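Local coordinates for HTH tetR-type domain-containing protein (Streptomyces coelicolor A3, PDB 3IUV), which is of unknown specific function but probably acts as a dimeric transcription regulator of the TetR family, binding DNA through a predicted helix-turn-helix, at residues Q13-A18 with A40-G45; E67-V72 with G95-G100; A150-I155 with E173-L178. All blocks are in the same frame, centred on the assembly; numbering follows the deposited sequence.

Interaction 1 of 3, residues Q13-A18 with A40-G45; sequences QRIIDA and ADVPLG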
ATOM      1  N   GLN A  13      24.217 -12.310   4.988  1.00 90.74           N
ATOM      2  CA  GLN A  13      22.862 -12.655   5.338  1.00 82.42           C
ATOM      3  C   GLN A  13      22.511 -12.071   6.699  1.00 92.71           C
ATOM      4  O   GLN A  13      21.452 -11.444   6.880  1.00 93.63           O
ATOM      5  CB  GLN A  13      22.727 -14.172   5.392  1.00100.95           C
ATOM      6  CG  GLN A  13      21.295 -14.651   5.557  1.00104.45           C
ATOM      7  CD  GLN A  13      20.412 -14.187   4.424  1.00 93.84           C
ATOM      8  OE1 GLN A  13      20.809 -14.219   3.250  1.00 87.18           O
ATOM      9  NE2 GLN A  13      19.210 -13.743   4.764  1.00 92.35           N
ATOM     10  N   ARG A  14      23.398 -12.303   7.664  1.00 95.40           N
ATOM     11  CA  ARG A  14      23.204 -11.795   9.010  1.00 94.42           C
ATOM     12  C   ARG A  14      22.921 -10.329   8.902  1.00 97.53           C
ATOM     13  O   ARG A  14      22.043  -9.803   9.591  1.00110.59           O
ATOM     14  CB  ARG A  14      24.457 -11.996   9.852  1.00 98.12           C
ATOM     15  CG  ARG A  14      24.628 -13.396  10.399  1.00104.18           C
ATOM     16  CD  ARG A  14      25.944 -13.498  11.134  1.00114.31           C
ATOM     17  NE  ARG A  14      26.201 -12.301  11.932  1.00116.48           N
ATOM     18  CZ  ARG A  14      27.303 -12.111  12.649  1.00121.04           C
ATOM     19  NH1 ARG A  14      28.243 -13.042  12.664  1.00119.98           N
ATOM     20  NH2 ARG A  14      27.470 -10.994  13.352  1.00125.11           N
ATOM     21  N   ILE A  15      23.673  -9.672   8.021  1.00 83.93           N
ATOM     22  CA  ILE A  15      23.517  -8.237   7.796  1.00 91.16           C
ATOM     23  C   ILE A  15      22.111  -7.885   7.273  1.00 94.93           C
ATOM     24  O   ILE A  15      21.385  -7.104   7.903  1.00 95.12           O
ATOM     25  CB  ILE A  15      24.651  -7.669   6.890  1.00 75.00           C
ATOM     26  CG1 ILE A  15      25.978  -7.619   7.673  1.00 69.66           C
ATOM     27  CG2 ILE A  15      24.271  -6.286   6.303  1.00 66.78           C
ATOM     28  CD1 ILE A  15      27.165  -7.131   6.883  1.00 57.18           C
ATOM     29  N   ILE A  16      21.724  -8.476   6.145  1.00 91.32           N
ATOM     30  CA  ILE A  16      20.413  -8.237   5.551  1.00 88.90           C
ATOM     31  C   ILE A  16      19.278  -8.504   6.531  1.00 99.03           C
ATOM     32  O   ILE A  16      18.319  -7.727   6.634  1.00 99.09           O
ATOM     33  CB  ILE A  16      20.217  -9.120   4.332  1.00 92.31           C
ATOM     34  CG1 ILE A  16      21.199  -8.691   3.240  1.00 97.01           C
ATOM     35  CG2 ILE A  16      18.778  -9.041   3.855  1.00 88.45           C
ATOM     36  CD1 ILE A  16      21.184  -9.578   2.025  1.00 90.70           C
ATOM     37  N   ASP A  17      19.392  -9.616   7.249  1.00 98.87           N
ATOM     38  CA  ASP A  17      18.373 -10.005   8.211  1.00 95.48           C
ATOM     39  C   ASP A  17      18.249  -8.947   9.276  1.00 95.23           C
ATOM     40  O   ASP A  17      17.157  -8.587   9.691  1.00 99.89           O
ATOM     41  CB  ASP A  17      18.735 -11.343   8.841  1.00100.44           C
ATOM     42  CG  ASP A  17      18.472 -12.511   7.904  1.00107.73           C
ATOM     43  OD1 ASP A  17      17.467 -12.463   7.157  1.00108.99           O
ATOM     44  OD2 ASP A  17      19.265 -13.474   7.910  1.00108.52           O
ATOM     45  N   ALA A  18      19.392  -8.444   9.711  1.00101.67           N
ATOM     46  CA  ALA A  18      19.425  -7.388  10.702  1.00104.52           C
ATOM     47  C   ALA A  18      18.771  -6.127  10.159  1.00 98.63           C
ATOM     48  O   ALA A  18      17.996  -5.481  10.859  1.00106.77           O
ATOM     49  CB  ALA A  18      20.868  -7.119  11.135  1.00111.09           C
ATOM     50  N   ALA A  40      23.467  -6.163  13.973  1.00108.18           N
ATOM     51  CA  ALA A  40      24.047  -7.403  13.473  1.00102.96           C
ATOM     52  C   ALA A  40      25.233  -7.852  14.314  1.00110.67           C
ATOM     53  O   ALA A  40      25.735  -8.965  14.139  1.00110.53           O
ATOM     54  CB  ALA A  40      24.455  -7.250  12.008  1.00 97.90           C
ATOM     55  N   ASP A  41      25.668  -6.994  15.236  1.00114.29           N
ATOM     56  CA  ASP A  41      26.901  -7.232  15.978  1.00111.93           C
ATOM     57  C   ASP A  41      27.973  -7.620  14.954  1.00102.06           C
ATOM     58  O   ASP A  41      28.513  -8.733  14.946  1.00 96.00           O
ATOM     59  CB  ASP A  41      26.710  -8.311  17.047  1.00121.41           C
ATOM     60  CG  ASP A  41      27.822  -8.311  18.092  1.00128.84           C
ATOM     61  OD1 ASP A  41      28.321  -7.218  18.451  1.00122.07           O
ATOM     62  OD2 ASP A  41      28.198  -9.409  18.557  1.00137.64           O
ATOM     63  N   VAL A  42      28.256  -6.663  14.082  1.00 99.02           N
ATOM     64  CA  VAL A  42      29.100  -6.861  12.924  1.00 93.32           C
ATOM     65  C   VAL A  42      29.768  -5.521  12.703  1.00 87.63           C
ATOM     66  O   VAL A  42      29.157  -4.476  12.919  1.00 95.56           O
ATOM     67  CB  VAL A  42      28.240  -7.276  11.694  1.00 86.09           C
ATOM     68  CG1 VAL A  42      28.652  -6.516  10.451  1.00 80.30           C
ATOM     69  CG2 VAL A  42      28.276  -8.790  11.491  1.00 82.87           C
ATOM     70  N   PRO A  43      31.042  -5.534  12.320  1.00 72.69           N
ATOM     71  CA  PRO A  43      31.723  -4.262  12.092  1.00 76.87           C
ATOM     72  C   PRO A  43      31.044  -3.421  11.018  1.00 77.71           C
ATOM     73  O   PRO A  43      30.499  -3.956  10.052  1.00 76.12           O
ATOM     74  CB  PRO A  43      33.115  -4.701  11.618  1.00 74.50           C
ATOM     75  CG  PRO A  43      33.310  -6.018  12.272  1.00 66.33           C
ATOM     76  CD  PRO A  43      31.964  -6.678  12.289  1.00 61.15           C
ATOM     77  N   LEU A  44      31.085  -2.106  11.189  1.00 70.70           N
ATOM     78  CA  LEU A  44      30.607  -1.218  10.153  1.00 73.46           C
ATOM     79  C   LEU A  44      31.241  -1.607   8.838  1.00 79.40           C
ATOM     80  O   LEU A  44      30.569  -1.649   7.801  1.00 89.45           O
ATOM     81  CB  LEU A  44      30.977   0.208  10.496  1.00 69.22           C
ATOM     82  CG  LEU A  44      30.470   1.358   9.626  1.00 72.11           C
ATOM     83  CD1 LEU A  44      28.943   1.392   9.507  1.00 65.05           C
ATOM     84  CD2 LEU A  44      30.995   2.648  10.243  1.00 76.45           C
ATOM     85  N   GLY A  45      32.540  -1.898   8.895  1.00 73.58           N
ATOM     86  CA  GLY A  45      33.334  -2.235   7.718  1.00 65.24           C
ATOM     87  C   GLY A  45      32.775  -3.424   6.938  1.00 72.44           C
ATOM     88  O   GLY A  45      32.802  -3.416   5.718  1.00 72.72           O
TER
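R14 reaches from its helix to the carbonyl oxygen of A40. Its CG stands anti to the carbonyl carbon, beside the backbone N (chi1 -80°), and the chain bends at chi3 (41°). R14 NH2 donates to A40 O over 2.8 Å. The bond approaches nearly along the C=O axis, and the oxygen sits at the guanidinium edge, close to its plane. Arginine suits the place because its length spans the gap and its rigid end carries several N-H groups. D41 O lies near the same edge, 3.0 Å from R14 NH2. Both carbonyls belong to the turn of the predicted helix-turn-helix: helix 33-40 closes here in a Schellman motif, D41 taking positive phi, and P43 occupies the N-cap of helix 44-50. Within the turn, V42 points toward helix 11-24. Its CG2 lies obliquely beside the guanidinium, while its CG1 packs on I15 CD1 at 3.9 Å, the two side chains crossing at about a right angle. I15 also touches T47 and H50 of helix 44-50. Closer to the end of helix 33-40, two alanines meet, A18 CB lying 3.7 Å from A40 CB, their small methyls letting the backbones approach.

Interaction 2 of 3, residues E67-V72 with G95-G100; sequences EGFARV and GEWLGG
F69 and W97 meet as an edge-to-face aromatic pair. The edge of the phenyl ring is directed at the face of the indole, with the centroids of the F69 ring and the W97 five-membered ring 4.6 Å apart and the planes at 71°. On both residues CG is anti to the backbone N (chi1 174° for F69), and the two side chains cross at about a right angle in the space between the helices. F69 CD1 does the touching, lying over the indole. The F69 ring also stacks with W128. A CH-pi contact extends the pair: F69 CB lies 3.5 Å from the centroid of the W97 six-membered ring, nearly on its normal. Tryptophan suits this place because its double ring receives both groups on one face. An alanine here would probably leave the F69 edge and CB without the flat surface they rest on, opening a gap between the helices and giving the phenyl more freedom to turn.

The contacts of V72 are lighter. V72 CG2 approaches W97 CE3 at 4.3 Å, and V72 CG1 packs on E96 CB at 3.8 Å as the two side chains slide past each other. E96, an exposed residue, has a weak hydrogen bond from its OE2 to H76. Here helix 54-73, the long helix that in TetR-family regulators joins the DNA-binding domain to the C-terminal domain, packs against helix 86-98.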
ATOM      1  N   GLU A  67      11.815 -12.611  -2.643  1.00 96.37           N
ATOM      2  CA  GLU A  67      12.147 -14.022  -2.868  1.00 97.13           C
ATOM      3  C   GLU A  67      11.420 -14.971  -1.906  1.00 91.88           C
ATOM      4  O   GLU A  67      11.183 -16.135  -2.232  1.00 79.54           O
ATOM      5  CB  GLU A  67      13.659 -14.243  -2.844  1.00 97.42           C
ATOM      6  CG  GLU A  67      14.367 -13.587  -4.025  1.00113.48           C
ATOM      7  CD  GLU A  67      15.889 -13.607  -3.905  1.00131.13           C
ATOM      8  OE1 GLU A  67      16.555 -13.049  -4.805  1.00133.57           O
ATOM      9  OE2 GLU A  67      16.414 -14.176  -2.917  1.00132.39           O
ATOM     10  N   GLY A  68      11.049 -14.457  -0.735  1.00 94.47           N
ATOM     11  CA  GLY A  68      10.291 -15.227   0.236  1.00 99.99           C
ATOM     12  C   GLY A  68       8.898 -15.585  -0.251  1.00109.96           C
ATOM     13  O   GLY A  68       8.465 -16.736  -0.133  1.00119.28           O
ATOM     14  N   PHE A  69       8.196 -14.588  -0.790  1.00101.56           N
ATOM     15  CA  PHE A  69       6.869 -14.771  -1.378  1.00 99.74           C
ATOM     16  C   PHE A  69       6.905 -15.682  -2.624  1.00 96.24           C
ATOM     17  O   PHE A  69       6.045 -16.556  -2.786  1.00 96.35           O
ATOM     18  CB  PHE A  69       6.255 -13.400  -1.716  1.00 98.86           C
ATOM     19  CG  PHE A  69       4.933 -13.472  -2.453  1.00 90.61           C
ATOM     20  CD1 PHE A  69       3.748 -13.711  -1.766  1.00 88.75           C
ATOM     21  CD2 PHE A  69       4.879 -13.273  -3.833  1.00 78.84           C
ATOM     22  CE1 PHE A  69       2.527 -13.764  -2.447  1.00 81.31           C
ATOM     23  CE2 PHE A  69       3.684 -13.330  -4.520  1.00 67.66           C
ATOM     24  CZ  PHE A  69       2.504 -13.574  -3.826  1.00 75.13           C
ATOM     25  N   ALA A  70       7.898 -15.476  -3.491  1.00 84.41           N
ATOM     26  CA  ALA A  70       8.066 -16.298  -4.694  1.00 88.64           C
ATOM     27  C   ALA A  70       8.346 -17.748  -4.329  1.00 91.07           C
ATOM     28  O   ALA A  70       8.289 -18.631  -5.183  1.00 91.45           O
ATOM     29  CB  ALA A  70       9.187 -15.746  -5.590  1.00 77.72           C
ATOM     30  N   ARG A  71       8.648 -17.979  -3.056  1.00 90.52           N
ATOM     31  CA  ARG A  71       8.893 -19.322  -2.562  1.00101.61           C
ATOM     32  C   ARG A  71       7.617 -19.928  -1.991  1.00111.79           C
ATOM     33  O   ARG A  71       7.504 -21.148  -1.871  1.00119.93           O
ATOM     34  CB  ARG A  71      10.042 -19.331  -1.545  1.00107.40           C
ATOM     35  CG  ARG A  71      11.406 -19.597  -2.190  1.00110.43           C
ATOM     36  CD  ARG A  71      12.581 -19.148  -1.328  1.00115.41           C
ATOM     37  NE  ARG A  71      12.246 -19.109   0.093  1.00119.22           N
ATOM     38  CZ  ARG A  71      12.549 -18.102   0.911  1.00109.66           C
ATOM     39  NH1 ARG A  71      12.190 -18.163   2.191  1.00 98.62           N
ATOM     40  NH2 ARG A  71      13.223 -17.044   0.455  1.00 95.80           N
ATOM     41  N   VAL A  72       6.659 -19.068  -1.644  1.00109.34           N
ATOM     42  CA  VAL A  72       5.300 -19.502  -1.320  1.00 97.30           C
ATOM     43  C   VAL A  72       4.596 -19.890  -2.616  1.00 82.48           C
ATOM     44  O   VAL A  72       3.876 -20.886  -2.698  1.00 80.24           O
ATOM     45  CB  VAL A  72       4.501 -18.361  -0.688  1.00 93.89           C
ATOM     46  CG1 VAL A  72       3.078 -18.833  -0.333  1.00 95.67           C
ATOM     47  CG2 VAL A  72       5.246 -17.795   0.518  1.00 84.69           C
ATOM     48  N   GLY A  95      -3.056 -16.986   2.018  1.00 75.53           N
ATOM     49  CA  GLY A  95      -3.199 -17.510   3.375  1.00 72.82           C
ATOM     50  C   GLY A  95      -1.849 -17.778   4.025  1.00 79.82           C
ATOM     51  O   GLY A  95      -1.650 -17.493   5.199  1.00 75.03           O
ATOM     52  N   GLU A  96      -0.906 -18.317   3.257  1.00 92.09           N
ATOM     53  CA  GLU A  96       0.431 -18.590   3.774  1.00 99.34           C
ATOM     54  C   GLU A  96       1.249 -17.315   3.953  1.00110.60           C
ATOM     55  O   GLU A  96       1.732 -17.031   5.049  1.00124.99           O
ATOM     56  CB  GLU A  96       1.168 -19.560   2.860  1.00 99.38           C
ATOM     57  CG  GLU A  96       0.538 -20.931   2.817  1.00106.53           C
ATOM     58  CD  GLU A  96       1.151 -21.827   1.764  1.00115.32           C
ATOM     59  OE1 GLU A  96       2.382 -21.771   1.557  1.00123.52           O
ATOM     60  OE2 GLU A  96       0.392 -22.600   1.151  1.00114.47           O
ATOM     61  N   TRP A  97       1.402 -16.556   2.870  1.00105.61           N
ATOM     62  CA  TRP A  97       2.127 -15.283   2.876  1.00103.87           C
ATOM     63  C   TRP A  97       1.734 -14.384   4.045  1.00106.03           C
ATOM     64  O   TRP A  97       2.494 -13.497   4.437  1.00108.80           O
ATOM     65  CB  TRP A  97       1.862 -14.552   1.561  1.00110.49           C
ATOM     66  CG  TRP A  97       2.525 -13.208   1.392  1.00113.35           C
ATOM     67  CD1 TRP A  97       1.905 -12.021   1.115  1.00106.52           C
ATOM     68  CD2 TRP A  97       3.936 -12.922   1.445  1.00124.14           C
ATOM     69  NE1 TRP A  97       2.835 -11.015   1.003  1.00115.06           N
ATOM     70  CE2 TRP A  97       4.085 -11.538   1.198  1.00122.73           C
ATOM     71  CE3 TRP A  97       5.077 -13.697   1.682  1.00132.90           C
ATOM     72  CZ2 TRP A  97       5.341 -10.916   1.181  1.00123.70           C
ATOM     73  CZ3 TRP A  97       6.322 -13.074   1.668  1.00134.93           C
ATOM     74  CH2 TRP A  97       6.443 -11.698   1.420  1.00130.31           C
ATOM     75  N   LEU A  98       0.545 -14.609   4.594  1.00104.25           N
ATOM     76  CA  LEU A  98       0.063 -13.798   5.707  1.00114.70           C
ATOM     77  C   LEU A  98       0.160 -14.518   7.074  1.00125.05           C
ATOM     78  O   LEU A  98       0.667 -13.949   8.043  1.00128.65           O
ATOM     79  CB  LEU A  98      -1.350 -13.253   5.417  1.00112.09           C
ATOM     80  CG  LEU A  98      -1.514 -12.383   4.151  1.00103.58           C
ATOM     81  CD1 LEU A  98      -2.966 -12.340   3.698  1.00102.75           C
ATOM     82  CD2 LEU A  98      -0.961 -10.959   4.314  1.00 86.27           C
ATOM     83  N   GLY A  99      -0.297 -15.768   7.149  1.00124.54           N
ATOM     84  CA  GLY A  99      -0.114 -16.561   8.356  1.00125.13           C
ATOM     85  C   GLY A  99       1.300 -16.421   8.902  1.00126.90           C
ATOM     86  O   GLY A  99       2.270 -16.512   8.153  1.00125.55           O
ATOM     87  N   GLY A 100       1.417 -16.203  10.209  1.00132.43           N
ATOM     88  CA  GLY A 100       2.690 -15.847  10.811  1.00140.18           C
ATOM     89  C   GLY A 100       2.568 -14.461  11.420  1.00147.09           C
ATOM     90  O   GLY A 100       1.509 -14.113  11.931  1.00149.21           O
TER

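Interaction 3 of 3, residues A150-I155 with E173-L178; sequences AVLDGI and EVLTRL
E173 OE1 is gripped twice by R177, one helical turn further on. R177 NE donates to E173 OE1 over 3.1 Å; the oxygen accepts through its anti lone pair and lies in the guanidinium plane. R177 NH2 adds a weak bond to the same oxygen. This salt bridge lies within one helix and is likely to fix the orientation of the guanidinium; the remaining nitrogen, NH1, is hydrogen-bonded to OG1 of T144 of the second subunit.

The contact with segment 150-155 of helix 142-161 is wholly apolar and buried. The segments run nearly antiparallel, at 161°, with axes 11.0 Å apart, a spacing that branched aliphatic side chains bridge. V151 is the hub. Its CG1 stands between the backbone N and the carbonyl carbon (chi1 76°) and meets two leucines, with L175 CD2 at 3.3 Å and L178 CD1 at 3.6 Å. V151 and L178 reach toward each other tip to tip, whereas L175 passes V151 at a slant. The other branch, V151 CG2, packs at 3.8 Å on V174 CG1, the two valines sliding past each other in opposite directions. Beta-branched valine is apt here: its two methyls, set close to the backbone, serve different neighbours, CG1 the two leucines and CG2 the valine. Looser contacts flank it: L152 CD1 lies 4.4 Å from L175 CD2, and I155 CD1 reaches V174 CG1.

L178 also packs on L178 of the second subunit, and V174 on A147 of that subunit. Two antiparallel C-terminal helices in each subunit, meeting their copies across the interface, are consistent with the four-helix bundle through which TetR-family proteins dimerise.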
ATOM      1  N   ALA A 150      -3.929  -6.873  -8.676  1.00 68.61           N
ATOM      2  CA  ALA A 150      -4.368  -5.692  -7.954  1.00 77.07           C
ATOM      3  C   ALA A 150      -5.127  -6.071  -6.664  1.00 81.52           C
ATOM      4  O   ALA A 150      -5.030  -5.406  -5.623  1.00 75.58           O
ATOM      5  CB  ALA A 150      -5.240  -4.826  -8.857  1.00 63.58           C
ATOM      6  N   VAL A 151      -5.877  -7.154  -6.731  1.00 77.60           N
ATOM      7  CA  VAL A 151      -6.673  -7.544  -5.587  1.00 71.54           C
ATOM      8  C   VAL A 151      -5.849  -8.284  -4.522  1.00 68.23           C
ATOM      9  O   VAL A 151      -6.102  -8.126  -3.333  1.00 71.11           O
ATOM     10  CB  VAL A 151      -7.916  -8.321  -6.018  1.00 67.00           C
ATOM     11  CG1 VAL A 151      -7.552  -9.758  -6.412  1.00 72.13           C
ATOM     12  CG2 VAL A 151      -8.931  -8.283  -4.925  1.00 63.17           C
ATOM     13  N   LEU A 152      -4.840  -9.047  -4.936  1.00 64.19           N
ATOM     14  CA  LEU A 152      -3.902  -9.598  -3.965  1.00 68.90           C
ATOM     15  C   LEU A 152      -3.392  -8.499  -3.039  1.00 74.75           C
ATOM     16  O   LEU A 152      -3.535  -8.582  -1.816  1.00 79.04           O
ATOM     17  CB  LEU A 152      -2.737 -10.307  -4.641  1.00 69.38           C
ATOM     18  CG  LEU A 152      -3.066 -11.715  -5.172  1.00 80.78           C
ATOM     19  CD1 LEU A 152      -3.747 -11.669  -6.531  1.00 73.76           C
ATOM     20  CD2 LEU A 152      -1.818 -12.586  -5.273  1.00 81.12           C
ATOM     21  N   ASP A 153      -2.812  -7.463  -3.630  1.00 72.80           N
ATOM     22  CA  ASP A 153      -2.313  -6.323  -2.869  1.00 67.22           C
ATOM     23  C   ASP A 153      -3.370  -5.680  -1.987  1.00 56.93           C
ATOM     24  O   ASP A 153      -3.129  -5.426  -0.810  1.00 80.22           O
ATOM     25  CB  ASP A 153      -1.727  -5.266  -3.805  1.00 80.71           C
ATOM     26  CG  ASP A 153      -0.221  -5.156  -3.695  1.00 86.44           C
ATOM     27  OD1 ASP A 153       0.352  -5.649  -2.696  1.00 92.74           O
ATOM     28  OD2 ASP A 153       0.384  -4.569  -4.613  1.00 93.67           O
ATOM     29  N   GLY A 154      -4.536  -5.411  -2.560  1.00 58.03           N
ATOM     30  CA  GLY A 154      -5.664  -4.850  -1.823  1.00 54.02           C
ATOM     31  C   GLY A 154      -6.040  -5.689  -0.620  1.00 64.16           C
ATOM     32  O   GLY A 154      -5.925  -5.243   0.527  1.00 71.45           O
ATOM     33  N   ILE A 155      -6.481  -6.913  -0.879  1.00 64.76           N
ATOM     34  CA  ILE A 155      -6.746  -7.874   0.190  1.00 71.95           C
ATOM     35  C   ILE A 155      -5.618  -7.849   1.237  1.00 73.64           C
ATOM     36  O   ILE A 155      -5.876  -7.666   2.417  1.00 75.42           O
ATOM     37  CB  ILE A 155      -6.986  -9.312  -0.380  1.00 68.60           C
ATOM     38  CG1 ILE A 155      -8.363  -9.391  -1.056  1.00 60.96           C
ATOM     39  CG2 ILE A 155      -6.837 -10.395   0.710  1.00 60.21           C
ATOM     40  CD1 ILE A 155      -8.564 -10.582  -2.056  1.00 59.49           C
ATOM     41  N   GLU A 173     -13.744 -16.320  -2.793  1.00 69.32           N
ATOM     42  CA  GLU A 173     -14.905 -15.716  -3.420  1.00 66.81           C
ATOM     43  C   GLU A 173     -14.557 -14.520  -4.332  1.00 60.88           C
ATOM     44  O   GLU A 173     -15.021 -14.440  -5.466  1.00 68.20           O
ATOM     45  CB  GLU A 173     -15.898 -15.287  -2.346  1.00 67.57           C
ATOM     46  CG  GLU A 173     -17.132 -14.576  -2.877  1.00 83.44           C
ATOM     47  CD  GLU A 173     -18.002 -15.472  -3.712  1.00 86.75           C
ATOM     48  OE1 GLU A 173     -18.631 -14.972  -4.674  1.00 79.40           O
ATOM     49  OE2 GLU A 173     -18.045 -16.683  -3.414  1.00100.62           O
ATOM     50  N   VAL A 174     -13.728 -13.606  -3.840  1.00 56.63           N
ATOM     51  CA  VAL A 174     -13.443 -12.353  -4.552  1.00 61.85           C
ATOM     52  C   VAL A 174     -12.702 -12.653  -5.828  1.00 70.79           C
ATOM     53  O   VAL A 174     -13.059 -12.189  -6.916  1.00 77.07           O
ATOM     54  CB  VAL A 174     -12.535 -11.420  -3.722  1.00 63.43           C
ATOM     55  CG1 VAL A 174     -12.138 -10.225  -4.524  1.00 55.75           C
ATOM     56  CG2 VAL A 174     -13.215 -10.971  -2.428  1.00 63.94           C
ATOM     57  N   LEU A 175     -11.643 -13.432  -5.660  1.00 73.50           N
ATOM     58  CA  LEU A 175     -10.811 -13.883  -6.756  1.00 67.25           C
ATOM     59  C   LEU A 175     -11.624 -14.576  -7.856  1.00 64.70           C
ATOM     60  O   LEU A 175     -11.475 -14.262  -9.050  1.00 65.21           O
ATOM     61  CB  LEU A 175      -9.691 -14.775  -6.215  1.00 67.10           C
ATOM     62  CG  LEU A 175      -8.751 -14.047  -5.223  1.00 61.43           C
ATOM     63  CD1 LEU A 175      -7.810 -14.996  -4.483  1.00 64.67           C
ATOM     64  CD2 LEU A 175      -7.945 -12.985  -5.912  1.00 56.73           C
ATOM     65  N   THR A 176     -12.506 -15.488  -7.461  1.00 66.35           N
ATOM     66  CA  THR A 176     -13.365 -16.197  -8.422  1.00 73.94           C
ATOM     67  C   THR A 176     -14.155 -15.251  -9.332  1.00 76.95           C
ATOM     68  O   THR A 176     -14.383 -15.551 -10.510  1.00 77.32           O
ATOM     69  CB  THR A 176     -14.361 -17.136  -7.707  1.00 84.06           C
ATOM     70  OG1 THR A 176     -13.645 -18.156  -6.998  1.00 90.84           O
ATOM     71  CG2 THR A 176     -15.311 -17.784  -8.715  1.00 74.58           C
ATOM     72  N   ARG A 177     -14.570 -14.107  -8.789  1.00 68.81           N
ATOM     73  CA  ARG A 177     -15.347 -13.147  -9.573  1.00 65.31           C
ATOM     74  C   ARG A 177     -14.560 -12.463 -10.678  1.00 68.35           C
ATOM     75  O   ARG A 177     -15.128 -11.969 -11.646  1.00 72.00           O
ATOM     76  CB  ARG A 177     -15.932 -12.092  -8.660  1.00 59.79           C
ATOM     77  CG  ARG A 177     -16.974 -12.638  -7.725  1.00 54.34           C
ATOM     78  CD  ARG A 177     -17.318 -11.589  -6.715  1.00 61.60           C
ATOM     79  NE  ARG A 177     -18.217 -12.091  -5.687  1.00 70.99           N
ATOM     80  CZ  ARG A 177     -19.102 -11.336  -5.034  1.00 73.25           C
ATOM     81  NH1 ARG A 177     -19.204 -10.035  -5.307  1.00 67.88           N
ATOM     82  NH2 ARG A 177     -19.881 -11.884  -4.104  1.00 60.44           N
ATOM     83  N   LEU A 178     -13.251 -12.406 -10.509  1.00 67.57           N
ATOM     84  CA  LEU A 178     -12.405 -11.761 -11.483  1.00 64.61           C
ATOM     85  C   LEU A 178     -12.039 -12.773 -12.542  1.00 75.83           C
ATOM     86  O   LEU A 178     -11.520 -12.427 -13.592  1.00 77.51           O
ATOM     87  CB  LEU A 178     -11.144 -11.248 -10.805  1.00 66.82           C
ATOM     88  CG  LEU A 178     -11.477 -10.368  -9.604  1.00 76.70           C
ATOM     89  CD1 LEU A 178     -10.294 -10.281  -8.653  1.00 73.10           C
ATOM     90  CD2 LEU A 178     -11.915  -8.997 -10.086  1.00 77.73           C
TER

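The three contacts follow one another along the chain without overlap; interactions 2 and 3 pair helices, while interaction 1 sets a helix against a turn. Interaction 1 lies in the DNA-binding region, where helix 11-24 meets the turn leading into helix 44-50. Helix 54-73 follows helix 44-50 in the chain and leads from there to interaction 2, centred 24 Å away, where it meets helix 86-98. Interaction 3, further on in the C-terminal domain, pairs helices 142-161 and 168-178 and is centred 17 Å from interaction 2 and 38 Å from interaction 1, on the opposite side of the chain's centre. The predicted DNA-binding part is thus well separated from the part beside the second subunit.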